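Local coordinates for SusD superfamily protein (Bacteroides fragilis, PDB 3L22), which probably binds glycans at the outer-membrane surface for uptake, as SusD-family proteins do, and carries zinc ions in the crystal, at residues A23-L28 with D114-E119; K44-F49 with W321-R326; G194-T199 with S252-D257; L238-P243 with I390-R395. All coordinates share one frame; numbering follows the deposited sequence.

Contact 1. Residues A23-L28 with D114-E119; sequences ATLNGL and DRYVQE. With ZN (zinc ion), chain G; ZN (zinc ion), chain B.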
loop_
_atom_site.group_PDB
_atom_site.type_symbol
_atom_site.label_atom_id
_atom_site.label_comp_id
_atom_site.label_asym_id
_atom_site.label_seq_id
_atom_site.Cartn_x
_atom_site.Cartn_y
_atom_site.Cartn_z
ATOM N N ALA A 23 5.310 1.914 24.255
ATOM C CA ALA A 23 6.371 2.630 23.580
ATOM C C ALA A 23 6.991 1.744 22.501
ATOM O O ALA A 23 7.293 2.210 21.402
ATOM C CB ALA A 23 7.488 3.101 24.597
ATOM N N THR A 24 7.207 0.474 22.825
ATOM C CA THR A 24 7.785 -0.460 21.862
ATOM C C THR A 24 6.798 -0.743 20.766
ATOM O O THR A 24 7.185 -0.791 19.605
ATOM C CB THR A 24 8.257 -1.748 22.529
ATOM O OG1 THR A 24 9.084 -1.394 23.635
ATOM C CG2 THR A 24 9.051 -2.622 21.578
ATOM N N LEU A 25 5.518 -0.855 21.104
ATOM C CA LEU A 25 4.476 -1.070 20.082
ATOM C C LEU A 25 4.431 0.093 19.092
ATOM O O LEU A 25 4.431 -0.108 17.858
ATOM C CB LEU A 25 3.089 -1.242 20.722
ATOM C CG LEU A 25 1.864 -1.379 19.813
ATOM C CD1 LEU A 25 2.048 -2.482 18.866
ATOM C CD2 LEU A 25 0.606 -1.595 20.631
ATOM N N ASN A 26 4.432 1.316 19.615
ATOM C CA ASN A 26 4.536 2.485 18.720
ATOM C C ASN A 26 5.787 2.485 17.872
ATOM O O ASN A 26 5.749 2.957 16.755
ATOM C CB ASN A 26 4.341 3.803 19.466
ATOM C CG ASN A 26 2.869 3.994 19.875
ATOM O OD1 ASN A 26 1.928 3.793 19.056
ATOM N ND2 ASN A 26 2.653 4.349 21.141
ATOM N N GLY A 27 6.870 1.921 18.379
ATOM C CA GLY A 27 8.085 1.750 17.561
ATOM C C GLY A 27 7.866 0.813 16.368
ATOM O O GLY A 27 8.545 0.955 15.358
ATOM N N LEU A 28 6.938 -0.140 16.477
ATOM C CA LEU A 28 6.617 -1.017 15.330
ATOM C C LEU A 28 5.991 -0.221 14.203
ATOM O O LEU A 28 6.384 -0.350 13.030
ATOM C CB LEU A 28 5.702 -2.191 15.756
ATOM C CG LEU A 28 6.189 -3.031 16.955
ATOM C CD1 LEU A 28 5.221 -4.215 17.247
ATOM C CD2 LEU A 28 7.621 -3.548 16.710
ATOM N N ASP A 114 -4.138 -9.026 24.300
ATOM C CA ASP A 114 -4.525 -9.491 22.971
ATOM C C ASP A 114 -4.495 -8.401 21.916
ATOM O O ASP A 114 -4.080 -8.642 20.788
ATOM C CB ASP A 114 -5.929 -10.111 22.984
ATOM C CG ASP A 114 -5.990 -11.398 23.790
ATOM O OD1 ASP A 114 -4.926 -12.110 23.903
ATOM O OD2 ASP A 114 -7.107 -11.679 24.308
ATOM N N ARG A 115 -4.917 -7.200 22.278
ATOM C CA ARG A 115 -4.819 -6.101 21.366
ATOM C C ARG A 115 -3.382 -5.836 20.959
ATOM O O ARG A 115 -3.125 -5.561 19.788
ATOM C CB ARG A 115 -5.407 -4.850 21.961
ATOM C CG ARG A 115 -5.311 -3.660 20.993
ATOM C CD ARG A 115 -6.087 -2.430 21.457
ATOM N NE ARG A 115 -7.526 -2.670 21.449
ATOM C CZ ARG A 115 -8.446 -1.761 21.753
ATOM N NH1 ARG A 115 -8.108 -0.488 22.037
ATOM N NH2 ARG A 115 -9.726 -2.121 21.735
ATOM N N TYR A 116 -2.467 -5.840 21.916
ATOM C CA TYR A 116 -1.051 -5.583 21.598
ATOM C C TYR A 116 -0.483 -6.641 20.637
ATOM O O TYR A 116 0.212 -6.312 19.663
ATOM C CB TYR A 116 -0.193 -5.554 22.867
ATOM C CG TYR A 116 -0.480 -4.473 23.892
ATOM C CD1 TYR A 116 -0.972 -3.215 23.545
ATOM C CD2 TYR A 116 -0.225 -4.716 25.237
ATOM C CE1 TYR A 116 -1.195 -2.243 24.549
ATOM C CE2 TYR A 116 -0.464 -3.773 26.221
ATOM C CZ TYR A 116 -0.931 -2.543 25.872
ATOM O OH TYR A 116 -1.119 -1.650 26.894
ATOM N N VAL A 117 -0.822 -7.912 20.890
ATOM C CA VAL A 117 -0.398 -8.998 20.011
ATOM C C VAL A 117 -0.965 -8.803 18.622
ATOM O O VAL A 117 -0.275 -8.912 17.636
ATOM C CB VAL A 117 -0.865 -10.390 20.531
ATOM C CG1 VAL A 117 -0.661 -11.518 19.468
ATOM C CG2 VAL A 117 -0.133 -10.762 21.846
ATOM N N GLN A 118 -2.246 -8.542 18.541
ATOM C CA GLN A 118 -2.919 -8.513 17.241
ATOM C C GLN A 118 -2.466 -7.277 16.427
ATOM O O GLN A 118 -2.317 -7.333 15.205
ATOM C CB GLN A 118 -4.436 -8.574 17.470
ATOM C CG GLN A 118 -4.880 -9.951 17.991
ATOM C CD GLN A 118 -6.350 -10.010 18.374
ATOM O OE1 GLN A 118 -7.117 -9.117 18.020
ATOM N NE2 GLN A 118 -6.739 -11.040 19.151
ATOM N N GLU A 119 -2.176 -6.181 17.117
ATOM C CA GLU A 119 -1.612 -5.002 16.447
ATOM C C GLU A 119 -0.227 -5.274 15.891
ATOM O O GLU A 119 0.068 -4.911 14.746
ATOM C CB GLU A 119 -1.540 -3.771 17.367
ATOM C CG GLU A 119 -2.909 -3.126 17.527
ATOM C CD GLU A 119 -2.839 -1.750 18.214
ATOM O OE1 GLU A 119 -1.785 -1.034 18.148
ATOM O OE2 GLU A 119 -3.865 -1.408 18.829
HETATM ZN ZN ZN G . -5.490 -13.480 25.661
HETATM ZN ZN ZN B . -3.608 0.428 19.746
HETATM O O HOH W 1 -7.672 -14.393 25.003
HETATM O O HOH W 2 -5.474 0.981 19.653
HETATM O O HOH W 3 -3.073 0.045 21.902
HETATM O O HOH W 4 -3.928 -14.386 25.375
HETATM O O HOH W 5 -5.637 -11.901 27.548
#
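A purely apolar branch, Leu25 CD2, rests against the carboxylate of a zinc ligand: it lies 3.5 Å from Glu119 OE1. The same methyl touches the Tyr116 ring obliquely, with Leu25 CD2 3.7 Å from Tyr116 CD1, so one leucine branch fills the corner between two side chains on successive turns of the other helix. It gets there because CG of Leu25 stands anti to the backbone N (chi1 176°), reaching straight across to helix 113-131 and meeting both partners at about a right angle. The leucine offers no polar group, which suits a buried spot where the neighbours' polar ends are already engaged. Tyr116 OH is hydrogen-bonded to Glu22, and Glu119 OE1 to the hydroxyl of Tyr29.

The other oxygen of the carboxylate does the metal binding. Glu119 OE2 is 2.1 Å from the zinc ion, His197 ND1 is the second protein ligand, and two waters complete the site. Beyond CG the glutamate chain is extended, which carries the carboxylate out to the metal; Leu25 and Tyr29 then hem in its OE1 side. Five residues earlier in the same helix, Asp114 holds a different zinc through OD1, at 2.3 Å from the ion, on a part of the helix that Leu25 does not touch.

The backbones stay well separated, Leu25 CA being 7.3 Å from Tyr116 CA, so between residues 23-28 and 114-119 it is side chains that make the contact. Helix 79-103 packs beside both, Phe98 touching Thr24, Lys94 touching Leu28, and Leu102 lying against Tyr116 and Val117.

Contact 2. Residues K44-F49 with W321-R326; sequences KSYLVF and WVPIFR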
loop_
_atom_site.group_PDB
_atom_site.type_symbol
_atom_site.label_atom_id
_atom_site.label_comp_id
_atom_site.label_asym_id
_atom_site.label_seq_id
_atom_site.Cartn_x
_atom_site.Cartn_y
_atom_site.Cartn_z
ATOM N N LYS A 44 9.921 6.489 0.535
ATOM C CA LYS A 44 10.308 5.977 -0.778
ATOM C C LYS A 44 9.658 4.638 -1.159
ATOM O O LYS A 44 9.388 4.430 -2.342
ATOM C CB LYS A 44 11.851 5.875 -0.904
ATOM C CG LYS A 44 12.521 7.261 -1.083
ATOM C CD LYS A 44 14.039 7.194 -1.248
ATOM C CE LYS A 44 14.445 6.581 -2.592
ATOM N NZ LYS A 44 15.892 6.425 -2.654
ATOM N N SER A 45 9.444 3.733 -0.213
ATOM C CA SER A 45 8.844 2.416 -0.542
ATOM C C SER A 45 7.358 2.479 -0.850
ATOM O O SER A 45 6.830 1.638 -1.603
ATOM C CB SER A 45 9.193 1.348 0.509
ATOM O OG SER A 45 10.628 1.177 0.572
ATOM N N TYR A 46 6.677 3.535 -0.400
ATOM C CA TYR A 46 5.320 3.785 -0.854
ATOM C C TYR A 46 5.339 4.389 -2.248
ATOM O O TYR A 46 4.587 3.971 -3.125
ATOM C CB TYR A 46 4.682 4.760 0.109
ATOM C CG TYR A 46 3.216 5.165 -0.022
ATOM C CD1 TYR A 46 2.219 4.447 0.613
ATOM C CD2 TYR A 46 2.853 6.308 -0.698
ATOM C CE1 TYR A 46 0.887 4.850 0.580
ATOM C CE2 TYR A 46 1.524 6.737 -0.745
ATOM C CZ TYR A 46 0.557 6.015 -0.076
ATOM O OH TYR A 46 -0.725 6.490 -0.047
ATOM N N LEU A 47 6.224 5.368 -2.454
ATOM C CA LEU A 47 6.438 5.966 -3.758
ATOM C C LEU A 47 6.800 4.922 -4.826
ATOM O O LEU A 47 6.448 5.088 -5.999
ATOM C CB LEU A 47 7.544 7.035 -3.686
ATOM C CG LEU A 47 7.104 8.332 -3.003
ATOM C CD1 LEU A 47 8.275 9.075 -2.321
ATOM C CD2 LEU A 47 6.344 9.216 -3.977
ATOM N N VAL A 48 7.499 3.857 -4.416
ATOM C CA VAL A 48 7.812 2.753 -5.301
ATOM C C VAL A 48 6.580 2.229 -6.025
ATOM O O VAL A 48 6.645 1.994 -7.223
ATOM C CB VAL A 48 8.547 1.596 -4.549
ATOM C CG1 VAL A 48 8.355 0.242 -5.266
ATOM C CG2 VAL A 48 9.993 1.965 -4.390
ATOM N N PHE A 49 5.460 2.081 -5.316
ATOM C CA PHE A 49 4.258 1.524 -5.949
ATOM C C PHE A 49 3.598 2.456 -6.970
ATOM O O PHE A 49 3.011 1.961 -7.942
ATOM C CB PHE A 49 3.310 0.921 -4.910
ATOM C CG PHE A 49 3.955 -0.213 -4.167
ATOM C CD1 PHE A 49 4.175 -1.439 -4.808
ATOM C CD2 PHE A 49 4.430 -0.047 -2.882
ATOM C CE1 PHE A 49 4.814 -2.494 -4.152
ATOM C CE2 PHE A 49 5.066 -1.106 -2.219
ATOM C CZ PHE A 49 5.253 -2.326 -2.868
ATOM N N TRP A 321 0.158 13.081 6.397
ATOM C CA TRP A 321 0.082 11.643 6.665
ATOM C C TRP A 321 0.015 10.821 5.367
ATOM O O TRP A 321 -0.482 11.299 4.339
ATOM C CB TRP A 321 -1.159 11.344 7.491
ATOM C CG TRP A 321 -1.143 11.861 8.911
ATOM C CD1 TRP A 321 -0.342 12.850 9.448
ATOM C CD2 TRP A 321 -2.028 11.468 9.947
ATOM N NE1 TRP A 321 -0.643 13.038 10.767
ATOM C CE2 TRP A 321 -1.682 12.208 11.101
ATOM C CE3 TRP A 321 -3.076 10.542 10.027
ATOM C CZ2 TRP A 321 -2.376 12.079 12.307
ATOM C CZ3 TRP A 321 -3.758 10.416 11.249
ATOM C CH2 TRP A 321 -3.386 11.166 12.362
ATOM N N VAL A 322 0.583 9.613 5.414
ATOM C CA VAL A 322 0.569 8.685 4.320
ATOM C C VAL A 322 -0.661 7.798 4.512
ATOM O O VAL A 322 -0.747 7.052 5.492
ATOM C CB VAL A 322 1.867 7.872 4.283
ATOM C CG1 VAL A 322 1.881 6.817 3.108
ATOM C CG2 VAL A 322 3.059 8.864 4.179
ATOM N N PRO A 323 -1.655 7.905 3.612
ATOM C CA PRO A 323 -2.875 7.114 3.694
ATOM C C PRO A 323 -2.695 5.695 3.123
ATOM O O PRO A 323 -2.404 5.520 1.913
ATOM C CB PRO A 323 -3.837 7.917 2.836
ATOM C CG PRO A 323 -2.987 8.501 1.768
ATOM C CD PRO A 323 -1.651 8.767 2.409
ATOM N N ILE A 324 -2.838 4.685 3.972
ATOM C CA ILE A 324 -2.695 3.283 3.542
ATOM C C ILE A 324 -4.052 2.746 3.072
ATOM O O ILE A 324 -4.162 2.274 1.960
ATOM C CB ILE A 324 -2.100 2.415 4.676
ATOM C CG1 ILE A 324 -0.710 2.964 5.100
ATOM C CG2 ILE A 324 -2.019 0.940 4.299
ATOM C CD1 ILE A 324 0.356 3.020 4.013
ATOM N N PHE A 325 -5.061 2.809 3.931
ATOM C CA PHE A 325 -6.414 2.385 3.618
ATOM C C PHE A 325 -7.398 3.506 3.912
ATOM O O PHE A 325 -7.407 4.068 5.032
ATOM C CB PHE A 325 -6.843 1.192 4.494
ATOM C CG PHE A 325 -5.943 -0.008 4.415
ATOM C CD1 PHE A 325 -5.537 -0.529 3.192
ATOM C CD2 PHE A 325 -5.550 -0.659 5.586
ATOM C CE1 PHE A 325 -4.746 -1.642 3.136
ATOM C CE2 PHE A 325 -4.754 -1.760 5.540
ATOM C CZ PHE A 325 -4.344 -2.264 4.313
ATOM N N ARG A 326 -8.251 3.810 2.941
ATOM C CA ARG A 326 -9.413 4.659 3.176
ATOM C C ARG A 326 -10.645 4.070 2.520
ATOM O O ARG A 326 -10.549 3.171 1.649
ATOM C CB ARG A 326 -9.132 6.113 2.747
ATOM C CG ARG A 326 -8.843 6.366 1.338
ATOM C CD ARG A 326 -8.495 7.838 1.141
ATOM N NE ARG A 326 -7.987 8.161 -0.176
ATOM C CZ ARG A 326 -8.724 8.434 -1.269
ATOM N NH1 ARG A 326 -10.055 8.416 -1.262
ATOM N NH2 ARG A 326 -8.117 8.739 -2.414
#
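Tyr46 meets the strand segment with a face and with its hydroxyl at once. Val322 CG1 sits over the centre of the phenol, 3.4 Å from the Tyr46 ring centroid and only 14° off the ring normal, a CH-pi contact in which the methyl presses almost straight down on the face. At the far end Tyr46 OH donates a hydrogen bond of 2.8 Å to Pro323 O. The carbonyl lies near the ring plane, but the hydroxyl approaches with a tilt of 26° from the carbonyl plane. Ile324 CD1 adds an oblique touch, 3.9 Å from Tyr46 CE1, and the proline ring flanks the hydroxyl, with Pro323 CD 3.5 Å from Tyr46 OH.

A tyrosine fits here because it is long enough to span from helix to strand and ends in a donor for a buried carbonyl. Glu392 O, in the loop 390-395, is a second, probable hydrogen-bond partner of the hydroxyl. Holding CG anti to the backbone N, with chi1 at -176°, sends the ring out from helix 44-52, while Val322 comes from the opposite direction with its branched methyls. Leu267 of helix 267-271 also packs on Tyr46.

The strand is in turn positioned by its antiparallel partner 249-253: Val322 is backbone-bonded to Leu253, and Ile324 to Phe251. The chain bends at Ile324, where Ile324 and Phe325 both face Phe251, the pattern of a classic beta bulge.

Contact 3. Residues G194-T199 with S252-D257; sequences GVTHAT and SLPMAD. With ZN (zinc ion), chain B.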
loop_
_atom_site.group_PDB
_atom_site.type_symbol
_atom_site.label_atom_id
_atom_site.label_comp_id
_atom_site.label_asym_id
_atom_site.label_seq_id
_atom_site.Cartn_x
_atom_site.Cartn_y
_atom_site.Cartn_z
ATOM N N GLY A 194 -7.616 5.615 16.304
ATOM C CA GLY A 194 -8.314 4.746 15.375
ATOM C C GLY A 194 -7.695 4.717 13.981
ATOM O O GLY A 194 -7.789 3.727 13.286
ATOM N N VAL A 195 -7.055 5.815 13.570
ATOM C CA VAL A 195 -6.473 5.884 12.226
ATOM C C VAL A 195 -5.015 5.458 12.231
ATOM O O VAL A 195 -4.552 4.930 11.236
ATOM C CB VAL A 195 -6.656 7.294 11.624
ATOM C CG1 VAL A 195 -5.892 7.453 10.266
ATOM C CG2 VAL A 195 -8.178 7.603 11.505
ATOM N N THR A 196 -4.299 5.643 13.342
ATOM C CA THR A 196 -2.859 5.414 13.366
ATOM C C THR A 196 -2.443 4.112 14.065
ATOM O O THR A 196 -1.280 3.731 13.959
ATOM C CB THR A 196 -2.122 6.582 14.012
ATOM O OG1 THR A 196 -2.433 6.617 15.408
ATOM C CG2 THR A 196 -2.550 7.924 13.309
ATOM N N HIS A 197 -3.367 3.428 14.749
ATOM C CA HIS A 197 -3.182 2.025 15.163
ATOM C C HIS A 197 -4.076 1.174 14.294
ATOM O O HIS A 197 -5.100 1.661 13.805
ATOM C CB HIS A 197 -3.573 1.787 16.640
ATOM C CG HIS A 197 -2.604 2.341 17.635
ATOM N ND1 HIS A 197 -2.577 1.941 18.954
ATOM C CD2 HIS A 197 -1.628 3.270 17.506
ATOM C CE1 HIS A 197 -1.619 2.584 19.594
ATOM N NE2 HIS A 197 -1.025 3.401 18.738
ATOM N N ALA A 198 -3.696 -0.091 14.117
ATOM C CA ALA A 198 -4.509 -1.065 13.416
ATOM C C ALA A 198 -5.823 -1.360 14.131
ATOM O O ALA A 198 -5.837 -1.759 15.303
ATOM C CB ALA A 198 -3.733 -2.398 13.207
ATOM N N THR A 199 -6.914 -1.129 13.418
ATOM C CA THR A 199 -8.250 -1.496 13.839
ATOM C C THR A 199 -8.664 -2.804 13.174
ATOM O O THR A 199 -7.975 -3.302 12.277
ATOM C CB THR A 199 -9.244 -0.417 13.420
ATOM O OG1 THR A 199 -9.101 -0.150 12.004
ATOM C CG2 THR A 199 -9.049 0.863 14.268
ATOM N N SER A 252 -3.546 5.028 8.438
ATOM C CA SER A 252 -2.524 5.922 7.897
ATOM C C SER A 252 -1.304 5.921 8.772
ATOM O O SER A 252 -1.351 5.514 9.954
ATOM C CB SER A 252 -3.017 7.381 7.840
ATOM O OG SER A 252 -4.199 7.519 7.092
ATOM N N LEU A 253 -0.203 6.379 8.191
ATOM C CA LEU A 253 1.069 6.547 8.917
ATOM C C LEU A 253 1.219 8.043 9.215
ATOM O O LEU A 253 1.335 8.858 8.263
ATOM C CB LEU A 253 2.254 6.046 8.095
ATOM C CG LEU A 253 2.060 4.708 7.378
ATOM C CD1 LEU A 253 3.354 4.342 6.563
ATOM C CD2 LEU A 253 1.728 3.661 8.394
ATOM N N PRO A 254 1.158 8.413 10.502
ATOM C CA PRO A 254 1.187 9.830 10.870
ATOM C C PRO A 254 2.600 10.345 10.908
ATOM O O PRO A 254 3.538 9.545 11.065
ATOM C CB PRO A 254 0.589 9.822 12.279
ATOM C CG PRO A 254 1.063 8.492 12.838
ATOM C CD PRO A 254 1.032 7.542 11.691
HETATM N N MSE A 255 2.761 11.650 10.800
HETATM C CA MSE A 255 4.065 12.304 10.874
HETATM C C MSE A 255 4.023 13.349 11.979
HETATM O O MSE A 255 2.959 13.939 12.250
HETATM C CB MSE A 255 4.308 13.046 9.579
HETATM C CG MSE A 255 4.417 12.210 8.348
HETATM SE SE MSE A 255 6.073 11.198 8.395
HETATM C CE MSE A 255 5.714 9.993 6.870
ATOM N N ALA A 256 5.187 13.623 12.548
ATOM C CA ALA A 256 5.398 14.642 13.533
ATOM C C ALA A 256 6.726 15.314 13.210
ATOM O O ALA A 256 7.611 14.708 12.585
ATOM C CB ALA A 256 5.414 14.044 14.966
ATOM N N ASP A 257 6.872 16.562 13.660
ATOM C CA ASP A 257 8.050 17.357 13.332
ATOM C C ASP A 257 9.343 16.604 13.633
ATOM O O ASP A 257 10.315 16.749 12.925
ATOM C CB ASP A 257 8.072 18.676 14.094
ATOM C CG ASP A 257 6.961 19.645 13.672
ATOM O OD1 ASP A 257 6.569 19.689 12.492
ATOM O OD2 ASP A 257 6.474 20.390 14.551
HETATM ZN ZN ZN B . -3.608 0.428 19.746
HETATM O O HOH W 6 0.516 4.180 11.816
HETATM O O HOH W 2 -5.474 0.981 19.653
HETATM O O HOH W 3 -3.073 0.045 21.902
#
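The pyrrolidine ring of Pro254 has the methyl of Thr196 laid against it, with Thr196 CG2 3.7 Å from Pro254 CG, the two side chains crossing at a slant. The indole-bearing Trp321 packs on Val195, Thr196 and Pro254 together. The His197 side chain leaves the backbone away from residues 252-257, and its imidazole serves the zinc. Its ND1 is 2.0 Å from the zinc ion, a water ligand of that metal lies in plane at the ring edge, Asn26 OD1 pairs with NE2, and the ring of Tyr29 lies nearly parallel to it. Gripped through both nitrogens, the imidazole is held in its rotation.

The backbones are linked where the segments come nearest. Ser252 N donates to Val195 O over 3.0 Å, and the bond is nearly straight, with an N-H...acceptor angle of 158°. A water stitches the next carbonyls together, giving hydrogens to Thr196 O at 2.8 Å and to Ser252 O at 3.0 Å. Beside the direct bond, Val195 CG1 packs 3.6 Å from Ser252 OG; serine is small enough for the valine to come close. Thr196 suits its place by having two different branches: with chi1 at 69° the hydroxyl lies between the backbone N and carbonyl carbon and bonds back to Tyr192 O, leaving CG2 for the proline. Pro254 has no N-H to donate, which suits a residue just after the strand.

The contact thus joins the end of helix 192-196 to the end of strand 249-253, which runs antiparallel to strand 322-326, while Thr199 caps the start of helix 200-213 through Ala202 N.

Contact 4. Residues L238-P243 with I390-R395; sequences LIYKAP and IGEGIR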
loop_
_atom_site.group_PDB
_atom_site.type_symbol
_atom_site.label_atom_id
_atom_site.label_comp_id
_atom_site.label_asym_id
_atom_site.label_seq_id
_atom_site.Cartn_x
_atom_site.Cartn_y
_atom_site.Cartn_z
ATOM N N LEU A 238 -9.705 16.661 2.271
ATOM C CA LEU A 238 -9.610 16.670 3.742
ATOM C C LEU A 238 -8.404 15.929 4.284
ATOM O O LEU A 238 -7.747 16.407 5.200
ATOM C CB LEU A 238 -10.877 16.127 4.386
ATOM C CG LEU A 238 -12.158 16.926 4.203
ATOM C CD1 LEU A 238 -13.315 16.071 4.769
ATOM C CD2 LEU A 238 -12.054 18.320 4.884
ATOM N N ILE A 239 -8.086 14.800 3.681
ATOM C CA ILE A 239 -7.080 13.912 4.251
ATOM C C ILE A 239 -5.646 14.388 4.033
ATOM O O ILE A 239 -4.754 13.829 4.666
ATOM C CB ILE A 239 -7.210 12.448 3.788
ATOM C CG1 ILE A 239 -7.006 12.281 2.272
ATOM C CG2 ILE A 239 -8.551 11.881 4.203
ATOM C CD1 ILE A 239 -6.965 10.788 1.828
ATOM N N TYR A 240 -5.439 15.411 3.182
ATOM C CA TYR A 240 -4.108 15.942 2.905
ATOM C C TYR A 240 -3.807 17.231 3.686
ATOM O O TYR A 240 -2.764 17.832 3.481
ATOM C CB TYR A 240 -3.911 16.187 1.384
ATOM C CG TYR A 240 -4.442 15.043 0.556
ATOM C CD1 TYR A 240 -3.723 13.854 0.409
ATOM C CD2 TYR A 240 -5.680 15.126 -0.031
ATOM C CE1 TYR A 240 -4.242 12.771 -0.339
ATOM C CE2 TYR A 240 -6.198 14.062 -0.763
ATOM C CZ TYR A 240 -5.496 12.891 -0.908
ATOM O OH TYR A 240 -6.109 11.867 -1.626
ATOM N N LYS A 241 -4.725 17.659 4.548
ATOM C CA LYS A 241 -4.517 18.827 5.395
ATOM C C LYS A 241 -4.980 18.553 6.817
ATOM O O LYS A 241 -5.700 17.576 7.069
ATOM C CB LYS A 241 -5.190 20.035 4.815
ATOM C CG LYS A 241 -6.685 19.936 4.549
ATOM C CD LYS A 241 -6.982 21.081 3.516
ATOM C CE LYS A 241 -8.423 21.197 3.040
ATOM N NZ LYS A 241 -8.456 21.962 1.649
ATOM N N ALA A 242 -4.521 19.393 7.735
ATOM C CA ALA A 242 -4.784 19.212 9.170
ATOM C C ALA A 242 -6.266 18.869 9.376
ATOM O O ALA A 242 -7.132 19.554 8.809
ATOM C CB ALA A 242 -4.397 20.523 9.982
ATOM N N PRO A 243 -6.566 17.853 10.211
ATOM C CA PRO A 243 -5.696 17.032 11.061
ATOM C C PRO A 243 -5.113 15.788 10.376
ATOM O O PRO A 243 -4.523 14.950 11.056
ATOM C CB PRO A 243 -6.622 16.624 12.207
ATOM C CG PRO A 243 -7.995 16.516 11.563
ATOM C CD PRO A 243 -7.985 17.661 10.546
ATOM N N ILE A 390 -4.454 7.740 -7.467
ATOM C CA ILE A 390 -3.259 8.304 -8.054
ATOM C C ILE A 390 -2.399 8.878 -6.936
ATOM O O ILE A 390 -2.870 9.647 -6.092
ATOM C CB ILE A 390 -3.572 9.341 -9.177
ATOM C CG1 ILE A 390 -2.283 9.718 -9.938
ATOM C CG2 ILE A 390 -4.303 10.611 -8.658
ATOM C CD1 ILE A 390 -2.544 10.467 -11.312
ATOM N N GLY A 391 -1.132 8.466 -6.914
ATOM C CA GLY A 391 -0.203 8.901 -5.869
ATOM C C GLY A 391 -0.327 8.250 -4.503
ATOM O O GLY A 391 0.332 8.709 -3.533
ATOM N N GLU A 392 -1.130 7.196 -4.378
ATOM C CA GLU A 392 -1.429 6.632 -3.036
ATOM C C GLU A 392 -0.984 5.161 -2.842
ATOM O O GLU A 392 -1.578 4.407 -2.100
ATOM C CB GLU A 392 -2.916 6.834 -2.667
ATOM C CG GLU A 392 -3.229 8.289 -2.347
ATOM C CD GLU A 392 -4.661 8.532 -1.875
ATOM O OE1 GLU A 392 -5.199 7.741 -1.044
ATOM O OE2 GLU A 392 -5.255 9.516 -2.363
ATOM N N GLY A 393 0.101 4.775 -3.486
ATOM C CA GLY A 393 0.834 3.569 -3.088
ATOM C C GLY A 393 0.157 2.292 -3.532
ATOM O O GLY A 393 0.392 1.258 -2.936
ATOM N N ILE A 394 -0.641 2.369 -4.604
ATOM C CA ILE A 394 -1.548 1.290 -4.978
ATOM C C ILE A 394 -1.386 0.822 -6.414
ATOM O O ILE A 394 -1.479 -0.392 -6.669
ATOM C CB ILE A 394 -3.044 1.692 -4.713
ATOM C CG1 ILE A 394 -3.376 1.587 -3.218
ATOM C CG2 ILE A 394 -4.014 0.823 -5.471
ATOM C CD1 ILE A 394 -4.740 2.306 -2.809
ATOM N N ARG A 395 -1.130 1.738 -7.354
ATOM C CA ARG A 395 -1.277 1.365 -8.745
ATOM C C ARG A 395 -0.425 0.155 -9.218
ATOM O O ARG A 395 -0.915 -0.762 -9.920
ATOM C CB ARG A 395 -1.003 2.581 -9.617
ATOM C CG ARG A 395 -1.080 2.292 -11.117
ATOM C CD ARG A 395 -2.465 1.818 -11.520
ATOM N NE ARG A 395 -2.549 1.520 -12.934
ATOM C CZ ARG A 395 -3.347 0.605 -13.472
ATOM N NH1 ARG A 395 -4.199 -0.118 -12.746
ATOM N NH2 ARG A 395 -3.302 0.406 -14.776
#
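Tyr240 and Glu392 form a buried tyrosine-carboxylate hydrogen bond that ties together two loops of the SusD fold, one leading to strand 249-253 and the other to helix 395-401. Tyr240 OH donates to Glu392 OE2 over 2.6 Å. The oxygen lies at the ring edge, in its plane, yet the hydroxyl comes from above the carboxylate, 38° out of that plane; the ring and carboxylate planes stand 74° apart.

Both ends are held firmly. Glu392 OE2 also takes a salt bridge from Lys311 and OE1 one from Arg326; with two cationic partners and the phenol, the buried acid would probably stay ionised. Its chain is extended beyond CG, long enough to reach the phenol. Gly391 and Gly393, on either side, both have a phi of 77°, a backbone shape that glycine adopts easily, and Gly393 N is hydrogen-bonded to Asp50. Phe312 meets the tyrosine ring edge-to-face.

Away from this grip, Lys241, Ala242 and Pro243, the last after a cis peptide bond, form the exposed, open side of the first loop and take no part. Back on the packed side, Ile239 CG1 sits over the centre of the Tyr240 ring, 3.5 Å above its plane.

Contacts 2, 3 and 4 form a connected central cluster. Contact 2 lies about 5 Å from the chain's centre, and its own centre is about 12 Å from that of contact 3 and about 8 Å from that of contact 4. Contacts 2 and 3 share the antiparallel pair 249-253 and 322-326. Contact 1 lies farther out, about 20 Å from the chain's centre, but the zinc ion bound by Glu119 and His197 couples it to contact 3. Along the chain contact 1 closes before contact 3 opens, contact 3 falls wholly between the segments of contact 2, and contacts 2 and 4 interleave. Distant parts of the sequence, from both family regions, are thereby drawn into one compact molecule in which helix far outweighs strand.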